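Local atomic coordinates of Alpha/beta hydrolase (Paenibacillus sp. VTT E-133280, PDB entry 6TJ2), a protein that probably hydrolyses methyl salicylate to salicylic acid, as an extracellular esterase of the alpha/beta-hydrolase fold resembling tobacco salicylic acid binding protein 2. Residues A[165-170]-A[209-214]; A[243-248]-A[255-260]. All coordinates share one frame; numbering follows the deposited sequence.

Interaction 1. Residues A[165-170]-A[209-214]; sequences QLRDAS and PLFEKL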
ATOM      1  N   GLN A 165      10.977   9.653  27.117  1.00 17.33           N
ATOM      2  CA  GLN A 165      10.605   9.157  28.468  1.00 18.60           C
ATOM      3  C   GLN A 165      11.403   7.893  28.788  1.00 19.08           C
ATOM      4  O   GLN A 165      11.896   7.761  29.924  1.00 18.84           O
ATOM      5  CB  GLN A 165       9.127   8.900  28.551  1.00 21.97           C
ATOM      6  CG  GLN A 165       8.351  10.207  28.671  1.00 25.93           C
ATOM      7  CD  GLN A 165       6.864  10.018  28.518  1.00 29.83           C
ATOM      8  OE1 GLN A 165       6.371   8.983  28.063  1.00 38.07           O
ATOM      9  NE2 GLN A 165       6.125  11.054  28.892  1.00 37.91           N
ATOM     10  N   LEU A 166      11.533   6.970  27.852  1.00 16.62           N
ATOM     11  CA  LEU A 166      12.340   5.739  28.049  1.00 15.92           C
ATOM     12  C   LEU A 166      13.795   6.116  28.271  1.00 15.78           C
ATOM     13  O   LEU A 166      14.406   5.507  29.174  1.00 15.65           O
ATOM     14  CB  LEU A 166      12.214   4.787  26.861  1.00 15.29           C
ATOM     15  CG  LEU A 166      10.869   4.097  26.730  1.00 16.24           C
ATOM     16  CD1 LEU A 166      10.693   3.449  25.385  1.00 16.81           C
ATOM     17  CD2 LEU A 166      10.616   3.071  27.830  1.00 18.68           C
ATOM     18  N   ARG A 167      14.364   7.042  27.535  1.00 15.79           N
ATOM     19  CA  ARG A 167      15.758   7.468  27.695  1.00 14.41           C
ATOM     20  C   ARG A 167      15.923   8.010  29.124  1.00 17.20           C
ATOM     21  O   ARG A 167      16.858   7.614  29.862  1.00 17.31           O
ATOM     22  CB  ARG A 167      16.131   8.503  26.640  1.00 15.11           C
ATOM     23  CG  ARG A 167      17.477   9.162  26.857  1.00 16.66           C
ATOM     24  CD  ARG A 167      17.709  10.407  26.018  1.00 19.28           C
ATOM     25  NE  ARG A 167      16.789  11.444  26.521  1.00 22.83           N
ATOM     26  CZ  ARG A 167      16.266  12.446  25.814  1.00 29.56           C
ATOM     27  NH1 ARG A 167      16.640  12.672  24.568  1.00 29.06           N
ATOM     28  NH2 ARG A 167      15.406  13.264  26.402  1.00 31.40           N
ATOM     29  N   ASP A 168      15.007   8.865  29.516  1.00 18.20           N
ATOM     30  CA  ASP A 168      15.134   9.521  30.842  1.00 20.88           C
ATOM     31  C   ASP A 168      14.946   8.466  31.945  1.00 20.06           C
ATOM     32  O   ASP A 168      15.728   8.519  32.971  1.00 22.09           O
ATOM     33  CB  ASP A 168      14.265  10.778  30.851  1.00 24.08           C
ATOM     34  CG  ASP A 168      14.731  11.870  29.875  1.00 27.65           C
ATOM     35  OD1 ASP A 168      15.912  11.844  29.366  1.00 28.01           O
ATOM     36  OD2 ASP A 168      13.911  12.749  29.585  1.00 36.40           O
ATOM     37  N   ALA A 169      14.031   7.533  31.807  1.00 19.33           N
ATOM     38  CA  ALA A 169      13.713   6.539  32.857  1.00 19.75           C
ATOM     39  C   ALA A 169      14.934   5.633  33.063  1.00 18.89           C
ATOM     40  O   ALA A 169      15.068   5.023  34.147  1.00 22.00           O
ATOM     41  CB  ALA A 169      12.490   5.761  32.495  1.00 22.13           C
ATOM     42  N   SER A 170      15.767   5.433  32.066  1.00 16.59           N
ATOM     43  CA  SER A 170      16.869   4.457  32.140  1.00 16.94           C
ATOM     44  C   SER A 170      17.873   4.920  33.191  1.00 16.74           C
ATOM     45  O   SER A 170      18.571   4.055  33.779  1.00 17.63           O
ATOM     46  CB  SER A 170      17.566   4.315  30.809  1.00 14.36           C
ATOM     47  OG  SER A 170      18.367   5.418  30.453  1.00 14.94           O
ATOM     48  N   PRO A 209      22.807   9.077  19.619  1.00 11.40           N
ATOM     49  CA  PRO A 209      22.784   9.163  18.172  1.00 11.51           C
ATOM     50  C   PRO A 209      21.371   9.272  17.597  1.00 11.77           C
ATOM     51  O   PRO A 209      21.272   9.697  16.432  1.00 13.00           O
ATOM     52  CB  PRO A 209      23.485   7.874  17.715  1.00 11.32           C
ATOM     53  CG  PRO A 209      24.361   7.511  18.883  1.00 11.40           C
ATOM     54  CD  PRO A 209      23.518   7.885  20.098  1.00 12.12           C
ATOM     55  N   LEU A 210      20.380   8.842  18.316  1.00 10.91           N
ATOM     56  CA  LEU A 210      18.982   8.914  17.811  1.00 11.72           C
ATOM     57  C   LEU A 210      18.482  10.353  17.844  1.00 13.44           C
ATOM     58  O   LEU A 210      17.583  10.694  17.082  1.00 13.10           O
ATOM     59  CB  LEU A 210      18.095   8.008  18.649  1.00 13.03           C
ATOM     60  CG  LEU A 210      18.141   6.517  18.319  1.00 16.63           C
ATOM     61  CD1 LEU A 210      19.545   5.938  18.425  1.00 19.23           C
ATOM     62  CD2 LEU A 210      17.202   5.772  19.276  1.00 18.74           C
ATOM     63  N   PHE A 211      19.020  11.194  18.714  1.00 13.49           N
ATOM     64  CA  PHE A 211      18.500  12.560  18.939  1.00 13.28           C
ATOM     65  C   PHE A 211      19.427  13.620  18.364  1.00 14.32           C
ATOM     66  O   PHE A 211      19.018  14.812  18.309  1.00 15.18           O
ATOM     67  CB  PHE A 211      18.276  12.802  20.424  1.00 13.31           C
ATOM     68  CG  PHE A 211      17.176  11.969  20.997  1.00 14.72           C
ATOM     69  CD1 PHE A 211      15.869  12.435  20.937  1.00 14.88           C
ATOM     70  CD2 PHE A 211      17.408  10.733  21.551  1.00 15.79           C
ATOM     71  CE1 PHE A 211      14.826  11.668  21.421  1.00 16.17           C
ATOM     72  CE2 PHE A 211      16.359   9.983  22.056  1.00 16.83           C
ATOM     73  CZ  PHE A 211      15.071  10.427  21.966  1.00 17.24           C
ATOM     74  N   GLU A 212      20.614  13.288  17.881  1.00 14.04           N
ATOM     75  CA  GLU A 212      21.544  14.291  17.299  1.00 14.79           C
ATOM     76  C   GLU A 212      21.036  14.760  15.946  1.00 14.53           C
ATOM     77  O   GLU A 212      20.621  13.959  15.064  1.00 14.99           O
ATOM     78  CB  GLU A 212      22.948  13.708  17.171  1.00 14.98           C
ATOM     79  CG  GLU A 212      23.665  13.494  18.462  1.00 15.13           C
ATOM     80  CD  GLU A 212      25.029  12.903  18.237  1.00 16.48           C
ATOM     81  OE1 GLU A 212      25.134  11.681  18.098  1.00 15.01           O
ATOM     82  OE2 GLU A 212      26.008  13.696  18.221  1.00 19.88           O
ATOM     83  N   LYS A 213      21.078  16.070  15.734  1.00 16.09           N
ATOM     84  CA  LYS A 213      20.816  16.686  14.418  1.00 16.66           C
ATOM     85  C   LYS A 213      21.941  16.371  13.471  1.00 16.20           C
ATOM     86  O   LYS A 213      23.110  16.503  13.881  1.00 18.29           O
ATOM     87  CB  LYS A 213      20.712  18.204  14.556  1.00 17.56           C
ATOM     88  CG  LYS A 213      19.638  18.642  15.506  1.00 20.57           C
ATOM     89  CD  LYS A 213      18.292  18.006  15.386  1.00 21.12           C
ATOM     90  CE  LYS A 213      17.268  18.971  15.957  1.00 22.16           C
ATOM     91  NZ  LYS A 213      15.947  18.329  16.280  1.00 24.33           N
ATOM     92  N   LEU A 214      21.653  15.891  12.269  1.00 15.64           N
ATOM     93  CA  LEU A 214      22.709  15.503  11.335  1.00 14.81           C
ATOM     94  C   LEU A 214      22.929  16.531  10.247  1.00 15.64           C
ATOM     95  O   LEU A 214      21.974  16.997   9.646  1.00 15.66           O
ATOM     96  CB  LEU A 214      22.331  14.132  10.772  1.00 15.91           C
ATOM     97  CG  LEU A 214      22.092  13.050  11.813  1.00 16.18           C
ATOM     98  CD1 LEU A 214      21.629  11.791  11.142  1.00 18.72           C
ATOM     99  CD2 LEU A 214      23.363  12.762  12.605  1.00 18.96           C
TER
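A cation-pi pair between Arg-167 and Phe-211 ties helix 157-170 to the short helix 208-211; both belong to the region inserted between strands 134-139 and 226-231 of the alpha/beta-hydrolase sheet, where this family carries its cap. The contact is a worked example of how a charged side chain and an aromatic one, reaching toward each other from opposite directions, join two backbones whose nearest CA atoms, those of Arg-167 and Phe-211, lie 10.5 Å apart. NH1 of Arg-167 sits over the centre of the Phe-211 ring, nearly equidistant from its six carbons, with CD2 at 3.7 Å. The guanidinium does not lie flat on the ring: the planes are 52° apart, and one amino group dips onto the face. The arginine chain runs extended through chi1 and chi2 and bends at chi3 (68°), which brings NH1 over the phenylalanine while NE faces Asp-168. Leu-160, Phe-163 and Ile-175 pack against the same phenylalanine. With an alanine at Phe-211, NH1 would probably lose its aromatic partner and a gap would open beside helix 157-170. The rest of the guanidinium is steadied by a salt bridge within the helix, in which NE of Arg-167 donates to OD1 of Asp-168 at 3.0 Å, from above the carboxylate plane.

Interaction 2. Residues A[243-248]-A[255-260]; sequences GFHPTQ and FRFIEG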
ATOM      1  N   GLY A 243       5.365   7.327   8.005  1.00 11.01           N
ATOM      2  CA  GLY A 243       5.837   5.959   7.749  1.00 10.85           C
ATOM      3  C   GLY A 243       7.084   5.862   6.893  1.00 10.48           C
ATOM      4  O   GLY A 243       7.541   6.792   6.242  1.00 11.87           O
ATOM      5  N   PHE A 244       7.712   4.686   6.847  1.00 10.34           N
ATOM      6  CA  PHE A 244       8.885   4.420   5.994  1.00 10.95           C
ATOM      7  C   PHE A 244       8.596   4.677   4.536  1.00 10.32           C
ATOM      8  O   PHE A 244       9.454   5.257   3.874  1.00 11.15           O
ATOM      9  CB  PHE A 244       9.368   2.967   6.144  1.00 10.58           C
ATOM     10  CG  PHE A 244      10.103   2.685   7.443  1.00 10.53           C
ATOM     11  CD1 PHE A 244      11.172   3.459   7.808  1.00 10.23           C
ATOM     12  CD2 PHE A 244       9.715   1.638   8.275  1.00 10.84           C
ATOM     13  CE1 PHE A 244      11.860   3.229   8.978  1.00 11.14           C
ATOM     14  CE2 PHE A 244      10.425   1.405   9.455  1.00 11.87           C
ATOM     15  CZ  PHE A 244      11.482   2.183   9.789  1.00 11.18           C
ATOM     16  N   HIS A 245       7.434   4.314   4.034  1.00  9.93           N
ATOM     17  CA  HIS A 245       7.140   4.505   2.589  1.00 10.89           C
ATOM     18  C   HIS A 245       5.682   4.872   2.459  1.00 11.14           C
ATOM     19  O   HIS A 245       4.824   4.130   2.972  1.00 11.22           O
ATOM     20  CB  HIS A 245       7.467   3.253   1.773  1.00 10.82           C
ATOM     21  CG  HIS A 245       7.145   3.430   0.322  1.00 10.11           C
ATOM     22  ND1 HIS A 245       7.908   4.205  -0.514  1.00 11.44           N
ATOM     23  CD2 HIS A 245       6.063   2.994  -0.362  1.00 11.22           C
ATOM     24  CE1 HIS A 245       7.295   4.199  -1.703  1.00 12.21           C
ATOM     25  NE2 HIS A 245       6.215   3.492  -1.629  1.00 12.03           N
ATOM     26  N   PRO A 246       5.307   5.967   1.759  1.00 11.20           N
ATOM     27  CA  PRO A 246       6.204   6.797   0.968  1.00 10.96           C
ATOM     28  C   PRO A 246       6.920   7.937   1.700  1.00 10.72           C
ATOM     29  O   PRO A 246       7.720   8.641   1.069  1.00 12.70           O
ATOM     30  CB  PRO A 246       5.263   7.444  -0.070  1.00 13.12           C
ATOM     31  CG  PRO A 246       3.925   7.461   0.624  1.00 14.34           C
ATOM     32  CD  PRO A 246       3.880   6.234   1.483  1.00 12.69           C
ATOM     33  N   THR A 247       6.728   8.142   2.988  1.00 11.33           N
ATOM     34  CA  THR A 247       7.303   9.335   3.636  1.00 11.47           C
ATOM     35  C   THR A 247       8.822   9.298   3.715  1.00 10.97           C
ATOM     36  O   THR A 247       9.490  10.186   3.110  1.00 12.23           O
ATOM     37  CB  THR A 247       6.677   9.649   4.984  1.00 12.16           C
ATOM     38  OG1 THR A 247       5.298   9.948   4.760  1.00 14.08           O
ATOM     39  CG2 THR A 247       7.362  10.832   5.660  1.00 13.08           C
ATOM     40  N   GLN A 248       9.429   8.334   4.376  1.00 11.36           N
ATOM     41  CA  GLN A 248      10.918   8.338   4.485  1.00 11.92           C
ATOM     42  C   GLN A 248      11.530   8.163   3.090  1.00 11.00           C
ATOM     43  O   GLN A 248      12.507   8.916   2.762  1.00 13.12           O
ATOM     44  CB  GLN A 248      11.440   7.283   5.447  1.00 11.99           C
ATOM     45  CG  GLN A 248      11.134   7.582   6.914  1.00 12.40           C
ATOM     46  CD  GLN A 248      11.787   8.852   7.408  1.00 12.97           C
ATOM     47  OE1 GLN A 248      11.145   9.845   7.833  1.00 13.93           O
ATOM     48  NE2 GLN A 248      13.081   8.911   7.333  1.00 12.38           N
ATOM     49  N   PHE A 255      14.785   7.540  -6.756  1.00 13.36           N
ATOM     50  CA  PHE A 255      15.340   6.272  -6.232  1.00 13.06           C
ATOM     51  C   PHE A 255      14.616   5.114  -6.880  1.00 11.62           C
ATOM     52  O   PHE A 255      13.491   5.260  -7.419  1.00 12.52           O
ATOM     53  CB  PHE A 255      15.236   6.225  -4.691  1.00 12.85           C
ATOM     54  CG  PHE A 255      13.816   6.191  -4.206  1.00 11.85           C
ATOM     55  CD1 PHE A 255      13.199   5.000  -3.937  1.00 11.07           C
ATOM     56  CD2 PHE A 255      13.071   7.333  -4.057  1.00 13.55           C
ATOM     57  CE1 PHE A 255      11.872   4.951  -3.539  1.00 12.88           C
ATOM     58  CE2 PHE A 255      11.767   7.291  -3.603  1.00 12.83           C
ATOM     59  CZ  PHE A 255      11.163   6.108  -3.323  1.00 12.99           C
ATOM     60  N   ARG A 256      15.187   3.938  -6.756  1.00 10.80           N
ATOM     61  CA  ARG A 256      14.559   2.690  -7.198  1.00 10.52           C
ATOM     62  C   ARG A 256      13.791   2.050  -6.062  1.00 10.62           C
ATOM     63  O   ARG A 256      14.375   1.704  -5.022  1.00 11.10           O
ATOM     64  CB  ARG A 256      15.590   1.678  -7.693  1.00 11.14           C
ATOM     65  CG  ARG A 256      14.986   0.399  -8.271  1.00 10.84           C
ATOM     66  CD  ARG A 256      15.997  -0.745  -8.401  1.00 11.60           C
ATOM     67  NE  ARG A 256      17.042  -0.313  -9.298  1.00 11.51           N
ATOM     68  CZ  ARG A 256      18.226  -0.931  -9.399  1.00 11.52           C
ATOM     69  NH1 ARG A 256      18.435  -2.054  -8.747  1.00 12.41           N
ATOM     70  NH2 ARG A 256      19.164  -0.395 -10.138  1.00 12.12           N
ATOM     71  N   PHE A 257      12.487   1.967  -6.218  1.00 10.10           N
ATOM     72  CA  PHE A 257      11.603   1.359  -5.234  1.00  9.20           C
ATOM     73  C   PHE A 257      11.471  -0.127  -5.476  1.00 10.15           C
ATOM     74  O   PHE A 257      11.095  -0.544  -6.586  1.00 11.20           O
ATOM     75  CB  PHE A 257      10.215   2.007  -5.304  1.00  9.78           C
ATOM     76  CG  PHE A 257       9.217   1.437  -4.323  1.00  9.42           C
ATOM     77  CD1 PHE A 257       9.429   1.550  -2.941  1.00 10.13           C
ATOM     78  CD2 PHE A 257       8.003   0.900  -4.745  1.00 10.62           C
ATOM     79  CE1 PHE A 257       8.528   1.006  -2.049  1.00 11.26           C
ATOM     80  CE2 PHE A 257       7.090   0.385  -3.854  1.00 10.83           C
ATOM     81  CZ  PHE A 257       7.337   0.450  -2.476  1.00 11.95           C
ATOM     82  N   ILE A 258      11.656  -0.939  -4.438  1.00 10.53           N
ATOM     83  CA  ILE A 258      11.445  -2.400  -4.437  1.00 11.19           C
ATOM     84  C   ILE A 258      10.595  -2.758  -3.234  1.00 10.45           C
ATOM     85  O   ILE A 258      10.924  -2.335  -2.113  1.00 11.32           O
ATOM     86  CB  ILE A 258      12.777  -3.175  -4.450  1.00 11.31           C
ATOM     87  CG1 ILE A 258      13.623  -2.855  -5.709  1.00 11.17           C
ATOM     88  CG2 ILE A 258      12.517  -4.664  -4.291  1.00 12.45           C
ATOM     89  CD1 ILE A 258      13.035  -3.242  -7.031  1.00 12.96           C
ATOM     90  N   GLU A 259       9.518  -3.478  -3.440  1.00 10.94           N
ATOM     91  CA  GLU A 259       8.566  -3.838  -2.396  1.00 10.83           C
ATOM     92  C   GLU A 259       8.634  -5.320  -2.107  1.00 11.70           C
ATOM     93  O   GLU A 259       8.761  -6.144  -3.007  1.00 12.49           O
ATOM     94  CB  GLU A 259       7.153  -3.502  -2.900  1.00 13.68           C
ATOM     95  CG  GLU A 259       6.031  -3.682  -1.881  1.00 15.91           C
ATOM     96  CD  GLU A 259       4.660  -3.665  -2.596  1.00 19.15           C
ATOM     97  OE1 GLU A 259       4.307  -4.683  -3.269  1.00 28.22           O
ATOM     98  OE2 GLU A 259       3.967  -2.748  -2.353  1.00 24.47           O
ATOM     99  N   GLY A 260       8.474  -5.664  -0.852  1.00 11.03           N
ATOM    100  CA  GLY A 260       8.317  -7.036  -0.403  1.00 11.64           C
ATOM    101  C   GLY A 260       7.361  -7.184   0.731  1.00  9.95           C
ATOM    102  O   GLY A 260       6.796  -6.190   1.212  1.00 10.69           O
TER
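Ring stacking joins His-245 of helix 244-250 to Phe-257 of strand 256-260, within the beta-alpha-beta unit that ends the parallel sheet of the alpha/beta-hydrolase fold. The pair is an offset stack, with centroids 4.0 Å apart and planes only 14° from parallel. CE1 of Phe-257 lies over the middle of the imidazole, whereas NE2 of His-245 lies over the phenylalanine nearer its rim, 3.4 Å from CZ of Phe-257. Both side chains leave their backbones with CG anti to N (chi1 179° for His-245 and 180° for Phe-257), which points each ring from its own backbone toward the other segment. On the other face of the imidazole sits CB of Pro-246, which follows a cis peptide bond; Tyr-230 of the adjacent strand adds a tilted aromatic contact to His-245 and also touches Phe-257. Polar bonds then fix the rotation of the imidazole. Its ND1 pairs with OG of Ser-249 one turn along the helix, and its NE2 with OE1 of Gln-239 of the second subunit, so the stack reaches the subunit interface. The helix opens with a pi turn, closed by the bond from Gln-248 N to Gly-243 O at 3.1 Å.

The two contacts illustrate how one fold uses aromatic faces differently according to place. Interaction 1 is a surface contact between helical elements of the inserted region; interaction 2 is partly buried and joins a helix to the outermost strand of the central sheet. They share no element, their centres lie about 25 Å apart, and they follow one another along the chain. Neither has a hydrogen bond across its segments. In the first, a charge tilts onto a phenylalanine and keeps a carboxylate partner on its own helix; in the second, two nearly parallel rings lie face to face, offset from each other. Another chain touches only interaction 2, where the second subunit bonds to histidine and strand alike.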